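Local coordinates for alcohol dehydrogenase IV (Corynebacterium glutamicum, PDB 3IV7), which probably acts as a maleylacetate reductase, an NAD-dependent oxidoreductase of the iron-containing alcohol dehydrogenase family, at residues L158-P163 with N212-E217; G174-I179 with G239-I244; P189-L194 with F233-S238; P207-N212 with E217-A222. One frame throughout, in Å; residues are numbered along the deposited sequence.

Contact 1. Residues L158-P163 with N212-E217; sequences LTMSLP and NPHSIE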
loop_
_atom_site.group_PDB
_atom_site.type_symbol
_atom_site.label_atom_id
_atom_site.label_comp_id
_atom_site.label_asym_id
_atom_site.label_seq_id
_atom_site.Cartn_x
_atom_site.Cartn_y
_atom_site.Cartn_z
ATOM N N LEU A 158 -20.117 -10.883 -9.443
ATOM C CA LEU A 158 -21.177 -10.207 -8.695
ATOM C C LEU A 158 -21.473 -8.805 -9.277
ATOM O O LEU A 158 -22.372 -8.157 -8.847
ATOM C CB LEU A 158 -20.775 -10.075 -7.208
ATOM C CG LEU A 158 -20.348 -11.386 -6.510
ATOM C CD1 LEU A 158 -20.004 -11.097 -5.040
ATOM C CD2 LEU A 158 -21.448 -12.494 -6.622
ATOM N N THR A 159 -20.644 -8.345 -10.211
ATOM C CA THR A 159 -20.822 -7.055 -10.833
ATOM C C THR A 159 -21.359 -7.172 -12.276
ATOM O O THR A 159 -21.577 -6.150 -12.940
ATOM C CB THR A 159 -19.471 -6.253 -10.856
ATOM O OG1 THR A 159 -18.485 -6.983 -11.588
ATOM C CG2 THR A 159 -18.963 -6.017 -9.476
HETATM N N MSE A 160 -21.557 -8.408 -12.763
HETATM C CA MSE A 160 -21.993 -8.609 -14.116
HETATM C C MSE A 160 -23.357 -7.990 -14.370
HETATM O O MSE A 160 -23.618 -7.501 -15.456
HETATM C CB MSE A 160 -22.007 -10.096 -14.481
HETATM C CG MSE A 160 -20.606 -10.745 -14.444
HETATM SE SE MSE A 160 -19.566 -10.327 -15.987
HETATM C CE MSE A 160 -17.859 -10.026 -15.175
ATOM N N SER A 161 -24.214 -7.993 -13.370
ATOM C CA SER A 161 -25.551 -7.436 -13.522
ATOM C C SER A 161 -25.633 -5.946 -13.168
ATOM O O SER A 161 -26.690 -5.386 -13.218
ATOM C CB SER A 161 -26.536 -8.208 -12.663
ATOM O OG SER A 161 -26.174 -8.062 -11.320
ATOM N N LEU A 162 -24.527 -5.326 -12.758
ATOM C CA LEU A 162 -24.563 -3.887 -12.445
ATOM C C LEU A 162 -24.833 -3.105 -13.738
ATOM O O LEU A 162 -24.074 -3.236 -14.705
ATOM C CB LEU A 162 -23.254 -3.436 -11.854
ATOM C CG LEU A 162 -23.273 -2.078 -11.172
ATOM C CD1 LEU A 162 -24.299 -2.086 -10.029
ATOM C CD2 LEU A 162 -21.889 -1.811 -10.661
ATOM N N PRO A 163 -25.929 -2.316 -13.780
ATOM C CA PRO A 163 -26.226 -1.639 -15.032
ATOM C C PRO A 163 -25.087 -0.736 -15.496
ATOM O O PRO A 163 -24.352 -0.211 -14.679
ATOM C CB PRO A 163 -27.488 -0.824 -14.695
ATOM C CG PRO A 163 -28.154 -1.608 -13.638
ATOM C CD PRO A 163 -27.010 -2.138 -12.792
ATOM N N ASN A 212 -18.801 -3.886 -23.433
ATOM C CA ASN A 212 -19.340 -5.197 -23.076
ATOM C C ASN A 212 -19.585 -5.254 -21.579
ATOM O O ASN A 212 -18.628 -5.367 -20.770
ATOM C CB ASN A 212 -18.392 -6.315 -23.495
ATOM C CG ASN A 212 -18.941 -7.731 -23.140
ATOM O OD1 ASN A 212 -20.016 -7.870 -22.576
ATOM N ND2 ASN A 212 -18.195 -8.756 -23.502
ATOM N N PRO A 213 -20.850 -5.109 -21.169
ATOM C CA PRO A 213 -21.157 -5.080 -19.704
ATOM C C PRO A 213 -20.704 -6.345 -18.944
ATOM O O PRO A 213 -20.607 -6.313 -17.728
ATOM C CB PRO A 213 -22.695 -4.960 -19.674
ATOM C CG PRO A 213 -23.042 -4.316 -20.978
ATOM C CD PRO A 213 -22.038 -4.803 -21.986
ATOM N N HIS A 214 -20.422 -7.427 -19.669
ATOM C CA HIS A 214 -19.959 -8.678 -19.037
ATOM C C HIS A 214 -18.456 -8.958 -19.261
ATOM O O HIS A 214 -18.009 -10.097 -19.090
ATOM C CB HIS A 214 -20.770 -9.853 -19.565
ATOM C CG HIS A 214 -22.199 -9.787 -19.193
ATOM N ND1 HIS A 214 -23.183 -10.409 -19.925
ATOM C CD2 HIS A 214 -22.833 -9.071 -18.231
ATOM C CE1 HIS A 214 -24.357 -10.157 -19.366
ATOM N NE2 HIS A 214 -24.172 -9.335 -18.348
ATOM N N SER A 215 -17.703 -7.947 -19.697
ATOM C CA SER A 215 -16.236 -8.102 -19.889
ATOM C C SER A 215 -15.583 -8.444 -18.550
ATOM O O SER A 215 -15.610 -7.636 -17.597
ATOM C CB SER A 215 -15.633 -6.828 -20.413
ATOM O OG SER A 215 -14.208 -6.901 -20.396
ATOM N N ILE A 216 -15.063 -9.655 -18.427
ATOM C CA ILE A 216 -14.391 -10.031 -17.180
ATOM C C ILE A 216 -13.157 -9.124 -17.016
ATOM O O ILE A 216 -12.939 -8.552 -15.951
ATOM C CB ILE A 216 -14.004 -11.546 -17.126
ATOM C CG1 ILE A 216 -15.288 -12.404 -17.119
ATOM C CG2 ILE A 216 -13.110 -11.838 -15.810
ATOM C CD1 ILE A 216 -15.041 -13.913 -17.195
ATOM N N GLU A 217 -12.413 -8.924 -18.098
ATOM C CA GLU A 217 -11.228 -8.060 -18.032
ATOM C C GLU A 217 -11.600 -6.662 -17.509
ATOM O O GLU A 217 -11.013 -6.173 -16.539
ATOM C CB GLU A 217 -10.564 -7.951 -19.399
ATOM C CG GLU A 217 -9.235 -7.183 -19.363
ATOM C CD GLU A 217 -8.581 -7.114 -20.732
ATOM O OE1 GLU A 217 -8.840 -7.987 -21.539
ATOM O OE2 GLU A 217 -7.829 -6.171 -20.989
#
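Met160, present as selenomethionine, lies alongside the backbone of His214 and supplies about half of the 216 Å² buried here. Its CG stands anti to its own carbonyl carbon (chi1 -63°), and bends at chi2 (-78°) and chi3 bring SE and CE nearer to 212-217 than the direction of CB suggests. There SE lies 3.5 Å from both O and CA of His214, while the terminal CE continues to Ile216, 4.0 Å from its CG1; the two side chains cross obliquely. His214 contributes its ring edge, not its face, to the main chain of Met160: CD2 lies 3.3 Å from Met160 O, near the ring plane. SE is 4.9 Å from the His214 ring centroid and 57° off the normal, an oblique sulfur-aromatic approach. Pro213 comes near mainly through its carbonyl, O 4.0 Å from Met160 O. The second backbone is held in shape locally: Asn212 OD1 accepts from His214 N at 3.0 Å, an Asx turn, inside a type I turn from Asn212 to Ser215. A second type I turn, Thr159 to Leu162, carries Met160. The contact thus joins two turns at the surface of the chain: the loop leading from strand 151-154 to helix 164-181, and the connection between helices 189-211 and 216-236. Arg219 of helix 216-236 touches both turns, and Tyr21 packs on Met160 and Ile216.

Contact 2. Residues G174-I179 with G239-I244; sequences GLAHCI and GLHHKI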
loop_
_atom_site.group_PDB
_atom_site.type_symbol
_atom_site.label_atom_id
_atom_site.label_comp_id
_atom_site.label_asym_id
_atom_site.label_seq_id
_atom_site.Cartn_x
_atom_site.Cartn_y
_atom_site.Cartn_z
ATOM N N GLY A 174 -15.176 6.321 -8.031
ATOM C CA GLY A 174 -13.886 5.717 -7.705
ATOM C C GLY A 174 -12.757 6.552 -8.279
ATOM O O GLY A 174 -11.776 6.810 -7.606
ATOM N N LEU A 175 -12.957 7.065 -9.499
ATOM C CA LEU A 175 -11.976 7.917 -10.127
ATOM C C LEU A 175 -11.759 9.230 -9.339
ATOM O O LEU A 175 -10.630 9.715 -9.248
ATOM C CB LEU A 175 -12.354 8.209 -11.575
ATOM C CG LEU A 175 -11.210 8.666 -12.448
ATOM C CD1 LEU A 175 -10.126 7.614 -12.439
ATOM C CD2 LEU A 175 -11.702 8.977 -13.946
ATOM N N ALA A 176 -12.838 9.771 -8.761
ATOM C CA ALA A 176 -12.769 10.970 -7.988
ATOM C C ALA A 176 -11.946 10.744 -6.734
ATOM O O ALA A 176 -11.180 11.618 -6.340
ATOM C CB ALA A 176 -14.150 11.444 -7.621
ATOM N N HIS A 177 -12.104 9.571 -6.113
ATOM C CA HIS A 177 -11.295 9.212 -4.945
ATOM C C HIS A 177 -9.816 9.343 -5.330
ATOM O O HIS A 177 -9.029 9.915 -4.588
ATOM C CB HIS A 177 -11.593 7.783 -4.448
ATOM C CG HIS A 177 -12.950 7.608 -3.831
ATOM N ND1 HIS A 177 -13.615 8.631 -3.180
ATOM C CD2 HIS A 177 -13.697 6.493 -3.635
ATOM C CE1 HIS A 177 -14.756 8.169 -2.692
ATOM N NE2 HIS A 177 -14.827 6.873 -2.947
ATOM N N CYS A 178 -9.451 8.877 -6.524
ATOM C CA CYS A 178 -8.065 8.972 -6.962
ATOM C C CYS A 178 -7.653 10.401 -7.174
ATOM O O CYS A 178 -6.656 10.844 -6.652
ATOM C CB CYS A 178 -7.836 8.235 -8.285
ATOM S SG CYS A 178 -8.165 6.524 -8.277
ATOM N N ILE A 179 -8.391 11.098 -8.014
ATOM C CA ILE A 179 -7.980 12.423 -8.449
ATOM C C ILE A 179 -7.945 13.468 -7.335
ATOM O O ILE A 179 -6.958 14.157 -7.163
ATOM C CB ILE A 179 -8.793 12.900 -9.679
ATOM C CG1 ILE A 179 -8.442 11.987 -10.879
ATOM C CG2 ILE A 179 -8.431 14.387 -9.997
ATOM C CD1 ILE A 179 -9.245 12.222 -12.184
ATOM N N GLY A 239 -10.592 16.016 -0.189
ATOM C CA GLY A 239 -10.201 17.261 -0.791
ATOM C C GLY A 239 -11.456 18.021 -1.223
ATOM O O GLY A 239 -12.572 17.645 -0.844
ATOM N N LEU A 240 -11.265 19.074 -2.017
ATOM C CA LEU A 240 -12.385 19.924 -2.503
ATOM C C LEU A 240 -13.553 19.122 -3.102
ATOM O O LEU A 240 -14.716 19.380 -2.774
ATOM C CB LEU A 240 -11.872 20.924 -3.542
ATOM C CG LEU A 240 -12.890 21.897 -4.197
ATOM C CD1 LEU A 240 -13.565 22.790 -3.159
ATOM C CD2 LEU A 240 -12.218 22.736 -5.258
ATOM N N HIS A 241 -13.247 18.173 -3.992
ATOM C CA HIS A 241 -14.284 17.396 -4.664
ATOM C C HIS A 241 -15.185 16.728 -3.685
ATOM O O HIS A 241 -16.404 16.831 -3.798
ATOM C CB HIS A 241 -13.698 16.333 -5.600
ATOM C CG HIS A 241 -14.708 15.349 -6.084
ATOM N ND1 HIS A 241 -15.395 15.511 -7.261
ATOM C CD2 HIS A 241 -15.166 14.192 -5.535
ATOM C CE1 HIS A 241 -16.230 14.500 -7.422
ATOM N NE2 HIS A 241 -16.111 13.689 -6.388
ATOM N N HIS A 242 -14.601 16.042 -2.709
ATOM C CA HIS A 242 -15.386 15.295 -1.745
ATOM C C HIS A 242 -16.179 16.200 -0.839
ATOM O O HIS A 242 -17.282 15.853 -0.451
ATOM C CB HIS A 242 -14.494 14.328 -0.931
ATOM C CG HIS A 242 -13.925 13.226 -1.752
ATOM N ND1 HIS A 242 -12.813 13.392 -2.546
ATOM C CD2 HIS A 242 -14.358 11.957 -1.964
ATOM C CE1 HIS A 242 -12.573 12.262 -3.194
ATOM N NE2 HIS A 242 -13.491 11.377 -2.852
ATOM N N LYS A 243 -15.620 17.342 -0.475
ATOM C CA LYS A 243 -16.357 18.293 0.374
ATOM C C LYS A 243 -17.607 18.790 -0.377
ATOM O O LYS A 243 -18.685 18.815 0.178
ATOM C CB LYS A 243 -15.479 19.472 0.768
ATOM C CG LYS A 243 -14.280 19.144 1.671
ATOM C CD LYS A 243 -14.662 18.280 2.859
ATOM C CE LYS A 243 -13.457 18.031 3.772
ATOM N NZ LYS A 243 -13.871 17.325 5.006
ATOM N N ILE A 244 -17.442 19.150 -1.656
ATOM C CA ILE A 244 -18.566 19.567 -2.488
ATOM C C ILE A 244 -19.620 18.446 -2.553
ATOM O O ILE A 244 -20.805 18.669 -2.248
ATOM C CB ILE A 244 -18.115 19.897 -3.907
ATOM C CG1 ILE A 244 -17.298 21.191 -3.927
ATOM C CG2 ILE A 244 -19.323 20.006 -4.827
ATOM C CD1 ILE A 244 -16.624 21.470 -5.247
#
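A buried helix-to-helix contact, carried mainly by histidines, joins helix 164-181 to the start of helix 240-250, its centre about 9 Å from the centre of the chain. The short axes come within 9.8 Å at 134°, and the gap is bridged by imidazoles. His177 ND1 and His242 NE2 form a 2.8 Å hydrogen bond in which either could be the donor. The rings meet rim to rim: each nitrogen lies at the other ring's edge, near its plane, and the planes differ by only 11°. The His177 CB points away from the other helix, and it is the ring beyond it that reaches back to His242. The far nitrogens are engaged too: His242 ND1 with Asp180 OD2, His177 NE2 with Ala123 O. Phe233 stacks on both rings, which probably helps fix their tilt. Beside this pair, Ala176 CB sits over one face of His241, 3.2 Å from NE2, a tight approach; that NE2 bonds to His260 ND1. Such a histidine cluster on the helical domain is consistent with the active-site region of iron-containing alcohol dehydrogenases, where relatives bind their metal; no metal is assigned to these residues here, and the link rests on family resemblance.

Contact 3. Residues P189-L194 with F233-S238; sequences PINAVL and FASAGS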
loop_
_atom_site.group_PDB
_atom_site.type_symbol
_atom_site.label_atom_id
_atom_site.label_comp_id
_atom_site.label_asym_id
_atom_site.label_seq_id
_atom_site.Cartn_x
_atom_site.Cartn_y
_atom_site.Cartn_z
ATOM N N PRO A 189 3.513 10.544 -1.020
ATOM C CA PRO A 189 3.946 9.819 -2.213
ATOM C C PRO A 189 3.353 8.450 -2.390
ATOM O O PRO A 189 3.273 7.967 -3.533
ATOM C CB PRO A 189 5.488 9.717 -2.041
ATOM C CG PRO A 189 5.849 10.853 -1.173
ATOM C CD PRO A 189 4.664 11.078 -0.247
ATOM N N ILE A 190 2.937 7.820 -1.285
ATOM C CA ILE A 190 2.375 6.475 -1.321
ATOM C C ILE A 190 0.921 6.525 -1.762
ATOM O O ILE A 190 0.541 5.824 -2.699
ATOM C CB ILE A 190 2.498 5.776 0.033
ATOM C CG1 ILE A 190 3.978 5.629 0.386
ATOM C CG2 ILE A 190 1.783 4.367 -0.016
ATOM C CD1 ILE A 190 4.270 5.411 1.828
ATOM N N ASN A 191 0.084 7.334 -1.090
ATOM C CA ASN A 191 -1.287 7.442 -1.552
ATOM C C ASN A 191 -1.354 8.025 -2.995
ATOM O O ASN A 191 -2.274 7.717 -3.746
ATOM C CB ASN A 191 -2.222 8.159 -0.558
ATOM C CG ASN A 191 -1.758 9.566 -0.177
ATOM O OD1 ASN A 191 -1.482 10.392 -1.033
ATOM N ND2 ASN A 191 -1.812 9.872 1.135
ATOM N N ALA A 192 -0.348 8.826 -3.371
ATOM C CA ALA A 192 -0.253 9.342 -4.727
ATOM C C ALA A 192 -0.057 8.202 -5.733
ATOM O O ALA A 192 -0.757 8.141 -6.750
ATOM C CB ALA A 192 0.869 10.329 -4.841
ATOM N N VAL A 193 0.904 7.309 -5.475
ATOM C CA VAL A 193 1.167 6.242 -6.441
ATOM C C VAL A 193 -0.032 5.297 -6.524
ATOM O O VAL A 193 -0.438 4.887 -7.622
ATOM C CB VAL A 193 2.467 5.494 -6.166
ATOM C CG1 VAL A 193 2.314 4.574 -5.004
ATOM C CG2 VAL A 193 2.898 4.726 -7.439
ATOM N N LEU A 194 -0.689 5.056 -5.394
ATOM C CA LEU A 194 -1.897 4.216 -5.400
ATOM C C LEU A 194 -3.031 4.897 -6.189
ATOM O O LEU A 194 -3.706 4.251 -6.945
ATOM C CB LEU A 194 -2.348 3.867 -3.973
ATOM C CG LEU A 194 -1.322 3.020 -3.175
ATOM C CD1 LEU A 194 -1.801 2.760 -1.756
ATOM C CD2 LEU A 194 -1.023 1.691 -3.900
ATOM N N PHE A 233 -7.529 7.327 -0.991
ATOM C CA PHE A 233 -8.423 8.296 -0.388
ATOM C C PHE A 233 -8.499 8.166 1.147
ATOM O O PHE A 233 -8.482 9.150 1.839
ATOM C CB PHE A 233 -9.811 8.124 -1.025
ATOM C CG PHE A 233 -10.887 8.841 -0.326
ATOM C CD1 PHE A 233 -10.981 10.204 -0.397
ATOM C CD2 PHE A 233 -11.918 8.136 0.286
ATOM C CE1 PHE A 233 -12.025 10.876 0.227
ATOM C CE2 PHE A 233 -12.947 8.798 0.887
ATOM C CZ PHE A 233 -12.991 10.175 0.859
ATOM N N ALA A 234 -8.528 6.939 1.646
ATOM C CA ALA A 234 -8.516 6.694 3.098
ATOM C C ALA A 234 -7.286 7.351 3.724
ATOM O O ALA A 234 -7.353 7.914 4.820
ATOM C CB ALA A 234 -8.535 5.172 3.385
ATOM N N SER A 235 -6.186 7.354 2.978
ATOM C CA SER A 235 -4.962 7.985 3.419
ATOM C C SER A 235 -4.933 9.500 3.167
ATOM O O SER A 235 -4.554 10.266 4.046
ATOM C CB SER A 235 -3.749 7.349 2.734
ATOM O OG SER A 235 -2.548 8.088 3.026
ATOM N N ALA A 236 -5.263 9.930 1.941
ATOM C CA ALA A 236 -5.064 11.352 1.562
ATOM C C ALA A 236 -6.111 12.304 2.184
ATOM O O ALA A 236 -5.873 13.494 2.305
ATOM C CB ALA A 236 -5.034 11.510 0.063
ATOM N N GLY A 237 -7.238 11.753 2.593
ATOM C CA GLY A 237 -8.319 12.538 3.143
ATOM C C GLY A 237 -9.142 13.206 2.050
ATOM O O GLY A 237 -8.742 13.229 0.874
ATOM N N SER A 238 -10.267 13.804 2.471
ATOM C CA SER A 238 -11.183 14.525 1.571
ATOM C C SER A 238 -10.685 15.852 1.130
ATOM O O SER A 238 -10.436 16.752 1.955
ATOM C CB SER A 238 -12.536 14.718 2.242
ATOM O OG SER A 238 -13.166 13.483 2.426
#
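Asn191 reaches across to Ser235 and Ala236, beginning at CB, which lies 3.7 Å from Ser235 CB, an apolar touch at the base of the side chain. At chi1 57°, CG falls between the backbone N and the carbonyl carbon, which lays the amide against the end of helix 216-236; CG is 3.8 Å from Ala236 CB. OD1 passes the same methyl at 3.9 Å and accepts from Asp188 N, just ahead of its own helix. ND2 makes the one clear polar link between the segments, donating to Ser235 OG at 2.7 Å. That bond is nearly straight (174°), with the oxygen only 1° out of the amide plane. Ser235 OG is anti to its backbone N, and its CB points toward Asn191. ND2 also donates to Asn186 O, and Asn186 in turn pairs by backbone bonds with Ala236. Elsewhere on the helix start, Tyr224 of the second subunit packs on Pro189 and Ile190. The start of helix 189-211 is thereby joined to the end of helix 216-236. Chemically, a buried amide has its oxygen and its nitrogen both satisfied, and the opposed demands of an N-H donor at OD1 and oxygen acceptors at ND2 fix its rotation and support the modelled orientation.

Contact 4. Residues P207-N212 with E217-A222; sequences PKIVAN and EGRDEA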
loop_
_atom_site.group_PDB
_atom_site.type_symbol
_atom_site.label_atom_id
_atom_site.label_comp_id
_atom_site.label_asym_id
_atom_site.label_seq_id
_atom_site.Cartn_x
_atom_site.Cartn_y
_atom_site.Cartn_z
ATOM N N PRO A 207 -14.284 1.782 -20.029
ATOM C CA PRO A 207 -14.732 1.713 -21.411
ATOM C C PRO A 207 -15.006 0.268 -21.881
ATOM O O PRO A 207 -15.792 0.070 -22.809
ATOM C CB PRO A 207 -13.550 2.297 -22.205
ATOM C CG PRO A 207 -12.785 3.130 -21.202
ATOM C CD PRO A 207 -12.997 2.494 -19.888
ATOM N N LYS A 208 -14.282 -0.710 -21.308
ATOM C CA LYS A 208 -14.456 -2.103 -21.676
ATOM C C LYS A 208 -15.835 -2.619 -21.173
ATOM O O LYS A 208 -16.453 -3.446 -21.813
ATOM C CB LYS A 208 -13.327 -2.948 -21.107
ATOM C CG LYS A 208 -11.961 -2.698 -21.752
ATOM C CD LYS A 208 -10.894 -3.550 -21.087
ATOM C CE LYS A 208 -9.481 -3.024 -21.375
ATOM N NZ LYS A 208 -8.510 -3.783 -20.651
ATOM N N ILE A 209 -16.296 -2.080 -20.045
ATOM C CA ILE A 209 -17.618 -2.401 -19.487
ATOM C C ILE A 209 -18.739 -1.819 -20.362
ATOM O O ILE A 209 -19.776 -2.468 -20.571
ATOM C CB ILE A 209 -17.761 -1.887 -18.024
ATOM C CG1 ILE A 209 -16.830 -2.690 -17.099
ATOM C CG2 ILE A 209 -19.254 -1.969 -17.542
ATOM C CD1 ILE A 209 -16.529 -2.056 -15.822
ATOM N N VAL A 210 -18.518 -0.622 -20.906
ATOM C CA VAL A 210 -19.522 0.012 -21.810
ATOM C C VAL A 210 -19.569 -0.739 -23.131
ATOM O O VAL A 210 -20.629 -1.009 -23.652
ATOM C CB VAL A 210 -19.196 1.502 -22.066
ATOM C CG1 VAL A 210 -20.106 2.069 -23.160
ATOM C CG2 VAL A 210 -19.307 2.318 -20.727
ATOM N N ALA A 211 -18.394 -1.112 -23.634
ATOM C CA ALA A 211 -18.283 -1.930 -24.819
ATOM C C ALA A 211 -18.919 -3.342 -24.637
ATOM O O ALA A 211 -19.468 -3.913 -25.599
ATOM C CB ALA A 211 -16.769 -2.052 -25.255
ATOM N N ASN A 212 -18.801 -3.886 -23.433
ATOM C CA ASN A 212 -19.340 -5.197 -23.076
ATOM C C ASN A 212 -19.585 -5.254 -21.579
ATOM O O ASN A 212 -18.628 -5.367 -20.770
ATOM C CB ASN A 212 -18.392 -6.315 -23.495
ATOM C CG ASN A 212 -18.941 -7.731 -23.140
ATOM O OD1 ASN A 212 -20.016 -7.870 -22.576
ATOM N ND2 ASN A 212 -18.195 -8.756 -23.502
ATOM N N GLU A 217 -12.413 -8.924 -18.098
ATOM C CA GLU A 217 -11.228 -8.060 -18.032
ATOM C C GLU A 217 -11.600 -6.662 -17.509
ATOM O O GLU A 217 -11.013 -6.173 -16.539
ATOM C CB GLU A 217 -10.564 -7.951 -19.399
ATOM C CG GLU A 217 -9.235 -7.183 -19.363
ATOM C CD GLU A 217 -8.581 -7.114 -20.732
ATOM O OE1 GLU A 217 -8.840 -7.987 -21.539
ATOM O OE2 GLU A 217 -7.829 -6.171 -20.989
ATOM N N GLY A 218 -12.625 -6.057 -18.096
ATOM C CA GLY A 218 -13.041 -4.704 -17.692
ATOM C C GLY A 218 -13.608 -4.638 -16.300
ATOM O O GLY A 218 -13.287 -3.711 -15.513
ATOM N N ARG A 219 -14.449 -5.609 -15.962
ATOM C CA ARG A 219 -15.022 -5.657 -14.634
ATOM C C ARG A 219 -13.963 -5.858 -13.540
ATOM O O ARG A 219 -14.097 -5.316 -12.415
ATOM C CB ARG A 219 -16.080 -6.726 -14.553
ATOM C CG ARG A 219 -17.356 -6.429 -15.392
ATOM C CD ARG A 219 -18.125 -5.319 -14.835
ATOM N NE ARG A 219 -19.432 -5.185 -15.448
ATOM C CZ ARG A 219 -20.338 -4.275 -15.103
ATOM N NH1 ARG A 219 -20.078 -3.365 -14.137
ATOM N NH2 ARG A 219 -21.512 -4.240 -15.748
ATOM N N ASP A 220 -12.942 -6.638 -13.836
ATOM C CA ASP A 220 -11.861 -6.859 -12.863
ATOM C C ASP A 220 -11.063 -5.579 -12.706
ATOM O O ASP A 220 -10.796 -5.153 -11.595
ATOM C CB ASP A 220 -10.927 -8.003 -13.298
ATOM C CG ASP A 220 -11.520 -9.391 -13.038
ATOM O OD1 ASP A 220 -12.353 -9.524 -12.120
ATOM O OD2 ASP A 220 -11.061 -10.348 -13.689
ATOM N N GLU A 221 -10.743 -4.929 -13.831
ATOM C CA GLU A 221 -9.987 -3.669 -13.785
ATOM C C GLU A 221 -10.699 -2.603 -12.977
ATOM O O GLU A 221 -10.073 -1.910 -12.176
ATOM C CB GLU A 221 -9.680 -3.165 -15.205
ATOM C CG GLU A 221 -8.474 -3.828 -15.787
ATOM C CD GLU A 221 -8.274 -3.595 -17.263
ATOM O OE1 GLU A 221 -9.213 -3.148 -17.974
ATOM O OE2 GLU A 221 -7.166 -3.928 -17.728
ATOM N N ALA A 222 -12.002 -2.455 -13.197
ATOM C CA ALA A 222 -12.776 -1.460 -12.487
ATOM C C ALA A 222 -12.776 -1.734 -10.984
ATOM O O ALA A 222 -12.640 -0.817 -10.176
ATOM C CB ALA A 222 -14.249 -1.416 -13.032
#
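Lys208 NZ is gripped by two carboxylates of the facing helix, Glu217 and Glu221, one turn apart. Its chain runs extended beyond CG, carrying the ammonium across the face between the helices to the two carboxylates. Glu221 OE1 receives it at 2.8 Å through the syn lone pair, and OE2 adds only a weak bond. Glu217 OE2 lies 2.5 Å from Lys208 NZ, a short separation whose exact value deserves caution, and is met from 43° out of the carboxylate plane. This three-residue salt-bridge network would probably favour the charged forms of all three groups. Nearer the backbones the helices close up. Lys208 CB is 3.9 Å from Gly218 CA, and with only hydrogen on that CA the axes of the short segments come within 8.1 Å. Ile209, the next residue, packs with two branches: CD1 meets Ala222 CB at 3.7 Å, while CG2 lies 3.5 Å from Arg219 CZ, over the centre of one guanidinium face, the side chains crossing at about a right angle. Besides its bond to Pro213, Arg219 meets Ser167 OG and Tyr122 OH through NH1, and such bonds round the edge probably keep the plane in place. At 145° between their directions, joined by a connection of four residues, Asn212 to Ser215, the helices form an antiparallel alpha-alpha hairpin, part of the all-helical C-terminal region of this dehydrogenase family.

In the fold
Contacts 1 and 4 are neighbours, with centres 7 Å apart, and share Asn212 and Glu217. Arg219 ties them: its NE lies 2.8 Å from Pro213 O and its NH2 2.9 Å from Leu162 O, probable hydrogen bonds. Contacts 3 and 4 use the same two helices, 189-211 and 216-236, but at far ends, their centres about 24 Å apart. Contact 2 sits beside contact 3 (centres about 11 Å), where His242 CD2 lies 3.4 Å from Phe233 CE1. Of the four, contact 2 is probably the part nearest the active site, judging by relatives; contact 1 is a surface contact about 25 Å from contact 2, centre to centre.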